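Local coordinates for CELL division protein FTSZ (Haloferax volcanii, PDB 4B45) that binds GTP as a tubulin-like GTPase of the archaeal cytoskeleton and takes part in the control of cell shape, at residues M1-L15 with L86-V100. Sequence-based numbering, arbitrary orientation.
Sequences MKTVLIGVGQAGGKL and LDGRVTAEAESIFVV. With GSP (5'-guanosine-diphosphate-monothiophosphate), chain C.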
loop_
_atom_site.group_PDB
_atom_site.type_symbol
_atom_site.label_atom_id
_atom_site.label_comp_id
_atom_site.label_asym_id
_atom_site.label_seq_id
_atom_site.Cartn_x
_atom_site.Cartn_y
_atom_site.Cartn_z
ATOM N N MET A 1 10.856 -8.442 1.557
ATOM C CA MET A 1 10.465 -8.508 0.153
ATOM C C MET A 1 11.063 -7.366 -0.662
ATOM O O MET A 1 10.670 -6.212 -0.500
ATOM C CB MET A 1 8.945 -8.482 0.013
ATOM C CG MET A 1 8.515 -8.458 -1.444
ATOM S SD MET A 1 6.748 -8.231 -1.676
ATOM C CE MET A 1 6.212 -9.916 -1.632
ATOM N N LYS A 2 12.003 -7.688 -1.545
ATOM C CA LYS A 2 12.632 -6.661 -2.359
ATOM C C LYS A 2 11.688 -6.279 -3.489
ATOM O O LYS A 2 11.150 -7.150 -4.185
ATOM C CB LYS A 2 13.973 -7.146 -2.910
ATOM C CG LYS A 2 14.964 -7.574 -1.844
ATOM C CD LYS A 2 16.180 -8.217 -2.492
ATOM C CE LYS A 2 16.932 -9.128 -1.526
ATOM N NZ LYS A 2 18.074 -9.806 -2.206
ATOM N N THR A 3 11.480 -4.979 -3.671
ATOM C CA THR A 3 10.469 -4.514 -4.610
ATOM C C THR A 3 10.921 -3.351 -5.499
ATOM O O THR A 3 11.935 -2.690 -5.228
ATOM C CB THR A 3 9.183 -4.135 -3.869
ATOM O OG1 THR A 3 8.094 -4.078 -4.802
ATOM C CG2 THR A 3 9.347 -2.792 -3.172
ATOM N N VAL A 4 10.166 -3.132 -6.575
ATOM C CA VAL A 4 10.362 -1.995 -7.476
ATOM C C VAL A 4 9.084 -1.174 -7.512
ATOM O O VAL A 4 7.996 -1.712 -7.733
ATOM C CB VAL A 4 10.682 -2.443 -8.921
ATOM C CG1 VAL A 4 10.610 -1.247 -9.869
ATOM C CG2 VAL A 4 12.041 -3.088 -8.993
ATOM N N LEU A 5 9.200 0.124 -7.266
ATOM C CA LEU A 5 8.016 0.963 -7.177
ATOM C C LEU A 5 7.847 1.764 -8.458
ATOM O O LEU A 5 8.797 2.364 -8.930
ATOM C CB LEU A 5 8.131 1.917 -5.991
ATOM C CG LEU A 5 8.378 1.265 -4.635
ATOM C CD1 LEU A 5 8.519 2.334 -3.528
ATOM C CD2 LEU A 5 7.258 0.287 -4.312
ATOM N N ILE A 6 6.634 1.777 -9.008
ATOM C CA ILE A 6 6.321 2.659 -10.123
ATOM C C ILE A 6 5.106 3.518 -9.818
ATOM O O ILE A 6 3.974 3.049 -9.896
ATOM C CB ILE A 6 6.022 1.875 -11.407
ATOM C CG1 ILE A 6 7.150 0.887 -11.709
ATOM C CG2 ILE A 6 5.814 2.846 -12.572
ATOM C CD1 ILE A 6 6.698 -0.277 -12.548
ATOM N N GLY A 7 5.338 4.782 -9.493
ATOM C CA GLY A 7 4.246 5.723 -9.317
ATOM C C GLY A 7 3.637 6.131 -10.645
ATOM O O GLY A 7 4.350 6.340 -11.628
ATOM N N VAL A 8 2.314 6.228 -10.685
ATOM C CA VAL A 8 1.621 6.714 -11.876
ATOM C C VAL A 8 0.676 7.854 -11.499
ATOM O O VAL A 8 -0.253 7.673 -10.713
ATOM C CB VAL A 8 0.840 5.590 -12.589
ATOM C CG1 VAL A 8 0.120 6.145 -13.805
ATOM C CG2 VAL A 8 1.781 4.471 -13.008
ATOM N N GLY A 9 0.920 9.037 -12.043
ATOM C CA GLY A 9 0.146 10.190 -11.627
ATOM C C GLY A 9 0.742 10.870 -10.404
ATOM O O GLY A 9 1.767 10.453 -9.839
ATOM N N GLN A 10 0.079 11.929 -9.972
ATOM C CA GLN A 10 0.632 12.792 -8.942
ATOM C C GLN A 10 0.675 12.154 -7.545
ATOM O O GLN A 10 1.711 12.176 -6.864
ATOM C CB GLN A 10 -0.159 14.097 -8.912
ATOM C CG GLN A 10 0.499 15.167 -8.099
ATOM C CD GLN A 10 -0.454 15.770 -7.120
ATOM O OE1 GLN A 10 -0.966 15.079 -6.232
ATOM N NE2 GLN A 10 -0.723 17.059 -7.276
ATOM N N ALA A 11 -0.452 11.610 -7.108
ATOM C CA ALA A 11 -0.509 10.934 -5.818
ATOM C C ALA A 11 0.450 9.743 -5.805
ATOM O O ALA A 11 1.191 9.542 -4.847
ATOM C CB ALA A 11 -1.921 10.467 -5.545
ATOM N N GLY A 12 0.434 8.956 -6.877
ATOM C CA GLY A 12 1.291 7.782 -6.969
ATOM C C GLY A 12 2.773 8.103 -6.832
ATOM O O GLY A 12 3.522 7.391 -6.158
ATOM N N GLY A 13 3.205 9.189 -7.457
ATOM C CA GLY A 13 4.604 9.567 -7.390
ATOM C C GLY A 13 4.970 10.055 -6.002
ATOM O O GLY A 13 6.088 9.850 -5.528
ATOM N N LYS A 14 4.025 10.723 -5.354
ATOM C CA LYS A 14 4.236 11.210 -3.998
ATOM C C LYS A 14 4.331 10.056 -2.986
ATOM O O LYS A 14 5.213 10.036 -2.128
ATOM C CB LYS A 14 3.131 12.185 -3.597
ATOM C CG LYS A 14 3.371 13.621 -4.053
ATOM C CD LYS A 14 2.603 14.604 -3.158
ATOM C CE LYS A 14 1.470 15.314 -3.914
ATOM N NZ LYS A 14 0.488 16.012 -3.008
ATOM N N LEU A 15 3.421 9.098 -3.087
ATOM C CA LEU A 15 3.446 7.953 -2.185
ATOM C C LEU A 15 4.662 7.075 -2.473
ATOM O O LEU A 15 5.333 6.622 -1.550
ATOM C CB LEU A 15 2.141 7.152 -2.280
ATOM C CG LEU A 15 1.996 5.920 -1.375
ATOM C CD1 LEU A 15 2.296 6.282 0.067
ATOM C CD2 LEU A 15 0.598 5.333 -1.505
ATOM N N LEU A 86 12.170 0.806 -16.735
ATOM C CA LEU A 86 12.252 -0.341 -15.833
ATOM C C LEU A 86 13.303 -1.373 -16.208
ATOM O O LEU A 86 13.617 -2.246 -15.402
ATOM C CB LEU A 86 10.910 -1.051 -15.779
ATOM C CG LEU A 86 9.773 -0.297 -15.119
ATOM C CD1 LEU A 86 8.530 -1.131 -15.287
ATOM C CD2 LEU A 86 10.107 -0.074 -13.659
ATOM N N ASP A 87 13.812 -1.296 -17.434
ATOM C CA ASP A 87 14.800 -2.254 -17.921
ATOM C C ASP A 87 15.926 -2.464 -16.916
ATOM O O ASP A 87 16.089 -3.556 -16.374
ATOM C CB ASP A 87 15.379 -1.800 -19.265
ATOM C CG ASP A 87 14.459 -2.105 -20.435
ATOM O OD1 ASP A 87 13.282 -2.449 -20.194
ATOM O OD2 ASP A 87 14.912 -1.994 -21.596
ATOM N N GLY A 88 16.685 -1.407 -16.650
ATOM C CA GLY A 88 17.800 -1.497 -15.729
ATOM C C GLY A 88 17.390 -1.309 -14.282
ATOM O O GLY A 88 18.243 -1.135 -13.408
ATOM N N ARG A 89 16.086 -1.346 -14.021
ATOM C CA ARG A 89 15.578 -1.082 -12.675
ATOM C C ARG A 89 14.870 -2.271 -12.024
ATOM O O ARG A 89 15.104 -2.558 -10.851
ATOM C CB ARG A 89 14.695 0.166 -12.670
ATOM C CG ARG A 89 15.413 1.383 -13.227
ATOM C CD ARG A 89 14.696 2.670 -12.895
ATOM N NE ARG A 89 15.258 3.799 -13.624
ATOM C CZ ARG A 89 16.349 4.455 -13.249
ATOM N NH1 ARG A 89 16.997 4.093 -12.153
ATOM N NH2 ARG A 89 16.795 5.472 -13.972
ATOM N N VAL A 90 14.002 -2.953 -12.771
ATOM C CA VAL A 90 13.458 -4.230 -12.312
ATOM C C VAL A 90 14.548 -5.270 -12.484
ATOM O O VAL A 90 14.576 -6.006 -13.471
ATOM C CB VAL A 90 12.210 -4.666 -13.106
ATOM C CG1 VAL A 90 11.690 -6.006 -12.593
ATOM C CG2 VAL A 90 11.134 -3.615 -13.000
ATOM N N THR A 91 15.472 -5.307 -11.535
ATOM C CA THR A 91 16.595 -6.211 -11.660
ATOM C C THR A 91 16.146 -7.624 -11.328
ATOM O O THR A 91 14.958 -7.870 -11.107
ATOM C CB THR A 91 17.773 -5.796 -10.764
ATOM O OG1 THR A 91 17.441 -6.035 -9.386
ATOM C CG2 THR A 91 18.116 -4.319 -10.991
ATOM N N ALA A 92 17.106 -8.542 -11.296
ATOM C CA ALA A 92 16.839 -9.949 -11.048
ATOM C C ALA A 92 16.436 -10.167 -9.605
ATOM O O ALA A 92 15.715 -11.111 -9.278
ATOM C CB ALA A 92 18.078 -10.768 -11.370
ATOM N N GLU A 93 16.913 -9.284 -8.741
ATOM C CA GLU A 93 16.662 -9.400 -7.318
ATOM C C GLU A 93 15.240 -9.040 -6.925
ATOM O O GLU A 93 14.836 -9.298 -5.799
ATOM C CB GLU A 93 17.651 -8.537 -6.540
ATOM C CG GLU A 93 19.070 -9.058 -6.587
ATOM C CD GLU A 93 20.086 -7.974 -6.298
ATOM O OE1 GLU A 93 19.726 -6.778 -6.421
ATOM O OE2 GLU A 93 21.240 -8.319 -5.955
ATOM N N ALA A 94 14.475 -8.454 -7.845
ATOM C CA ALA A 94 13.127 -7.985 -7.509
ATOM C C ALA A 94 12.188 -9.147 -7.184
ATOM O O ALA A 94 12.133 -10.137 -7.914
ATOM C CB ALA A 94 12.555 -7.120 -8.638
ATOM N N GLU A 95 11.452 -9.032 -6.087
ATOM C CA GLU A 95 10.569 -10.115 -5.682
ATOM C C GLU A 95 9.113 -9.787 -5.957
ATOM O O GLU A 95 8.233 -10.648 -5.871
ATOM C CB GLU A 95 10.802 -10.464 -4.217
ATOM C CG GLU A 95 12.130 -11.167 -4.011
ATOM C CD GLU A 95 12.493 -11.346 -2.553
ATOM O OE1 GLU A 95 12.363 -10.374 -1.776
ATOM O OE2 GLU A 95 12.935 -12.456 -2.192
ATOM N N SER A 96 8.874 -8.529 -6.308
ATOM C CA SER A 96 7.540 -8.053 -6.599
ATOM C C SER A 96 7.663 -6.684 -7.253
ATOM O O SER A 96 8.740 -6.080 -7.227
ATOM C CB SER A 96 6.725 -7.953 -5.308
ATOM O OG SER A 96 7.285 -6.989 -4.439
ATOM N N ILE A 97 6.570 -6.211 -7.848
ATOM C CA ILE A 97 6.490 -4.855 -8.386
ATOM C C ILE A 97 5.206 -4.183 -7.912
ATOM O O ILE A 97 4.113 -4.748 -8.032
ATOM C CB ILE A 97 6.520 -4.836 -9.938
ATOM C CG1 ILE A 97 7.841 -5.394 -10.460
ATOM C CG2 ILE A 97 6.334 -3.400 -10.460
ATOM C CD1 ILE A 97 7.890 -5.501 -11.973
ATOM N N PHE A 98 5.335 -2.995 -7.339
ATOM C CA PHE A 98 4.165 -2.225 -6.912
ATOM C C PHE A 98 3.872 -1.082 -7.885
ATOM O O PHE A 98 4.725 -0.225 -8.098
ATOM C CB PHE A 98 4.384 -1.636 -5.519
ATOM C CG PHE A 98 4.062 -2.586 -4.385
ATOM C CD1 PHE A 98 2.775 -2.672 -3.888
ATOM C CD2 PHE A 98 5.055 -3.367 -3.810
ATOM C CE1 PHE A 98 2.475 -3.527 -2.833
ATOM C CE2 PHE A 98 4.768 -4.223 -2.763
ATOM C CZ PHE A 98 3.469 -4.296 -2.272
ATOM N N VAL A 99 2.689 -1.088 -8.499
ATOM C CA VAL A 99 2.238 0.078 -9.248
ATOM C C VAL A 99 1.445 0.961 -8.281
ATOM O O VAL A 99 0.372 0.574 -7.826
ATOM C CB VAL A 99 1.369 -0.289 -10.483
ATOM C CG1 VAL A 99 0.722 0.967 -11.070
ATOM C CG2 VAL A 99 2.200 -0.987 -11.552
ATOM N N VAL A 100 1.984 2.133 -7.948
ATOM C CA VAL A 100 1.366 3.001 -6.939
ATOM C C VAL A 100 0.534 4.113 -7.597
ATOM O O VAL A 100 1.057 4.896 -8.387
ATOM C CB VAL A 100 2.450 3.633 -6.032
ATOM C CG1 VAL A 100 1.833 4.349 -4.867
ATOM C CG2 VAL A 100 3.435 2.560 -5.554
HETATM P PG GSP C . -5.342 14.526 -12.644
HETATM O O3B GSP C . -4.369 13.252 -12.717
HETATM S S1G GSP C . -6.963 14.355 -11.371
HETATM O O2G GSP C . -4.529 15.794 -12.251
HETATM O O3G GSP C . -5.910 14.614 -14.004
HETATM P PB GSP C . -3.662 12.501 -11.497
HETATM O O1B GSP C . -2.213 12.878 -11.309
HETATM O O2B GSP C . -3.717 11.008 -11.793
HETATM P PA GSP C . -3.875 12.508 -8.699
HETATM O O1A GSP C . -3.542 13.762 -7.938
HETATM O O2A GSP C . -2.676 11.597 -8.643
HETATM O O3A GSP C . -4.403 12.806 -10.146
HETATM O "O5'" GSP C . -5.010 11.710 -7.999
HETATM C "C5'" GSP C . -6.053 12.316 -7.314
HETATM C "C4'" GSP C . -6.483 11.533 -6.147
HETATM O "O4'" GSP C . -5.385 11.215 -5.344
HETATM C "C3'" GSP C . -7.415 12.280 -5.282
HETATM O "O3'" GSP C . -8.211 11.339 -4.671
HETATM C "C2'" GSP C . -6.562 12.919 -4.285
HETATM O "O2'" GSP C . -7.266 13.074 -3.100
HETATM C "C1'" GSP C . -5.514 11.935 -4.091
HETATM N N9 GSP C . -4.200 12.456 -3.771
HETATM C C8 GSP C . -3.565 13.460 -4.384
HETATM N N7 GSP C . -2.344 13.611 -3.835
HETATM C C5 GSP C . -2.196 12.668 -2.855
HETATM C C6 GSP C . -1.129 12.351 -1.971
HETATM O O6 GSP C . 0.057 13.061 -1.973
HETATM N N1 GSP C . -1.306 11.334 -1.093
HETATM C C2 GSP C . -2.461 10.633 -1.073
HETATM N N2 GSP C . -2.581 9.540 -0.101
HETATM N N3 GSP C . -3.490 10.892 -1.895
HETATM C C4 GSP C . -3.373 11.929 -2.805
#
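Lys2 and Glu95 are joined by two hydrogen bonds near the start of two neighbouring strands. Lys2 N gives a nearly straight bond to Glu95 OE1 (2.7 Å, 167°), which accepts on its anti lone pair. Glu95 N returns a bond to Lys2 O, also 2.7 Å. Glu95 CG lies beside its backbone N (chi1 -72°), and the extended chain carries OE1 to the Lys2 N-H. With an alanine in place of Glu95, the Lys2 amide would probably lack this acceptor. Thr3 OG1 and Ser96 OG share a hydrogen bond of 3.0 Å. Thr3 OG1 also sits in the plane of the Phe98 ring, 3.3 Å from Phe98 CD2. Strands 3-8 and 96-100 run parallel in the central sheet of the Rossmann-like tubulin/FtsZ GTPase domain. Val4 N bonds only weakly to Ser96 O. Phe98 N bonds to Val4 O, and Ile6 N to Phe98 O. Val100 N reaches Ile6 O from above the carbonyl plane, and Val100 O accepts from Val8 N. Gly12 CA lies 3.2 Å from Val100 O, where a side chain would clash. Here helix 9-26 packs close against strand 96-102. Gln10 N donates to GSP O1B (2.8 Å) and Ala11 N to GSP O2A (2.7 Å). On the face of Val4 and Ile6, Ile6 CD1 meets the poorly ordered Leu86 tip to tip, and Leu115 and Leu119 of helix 107-120 cover Ile6.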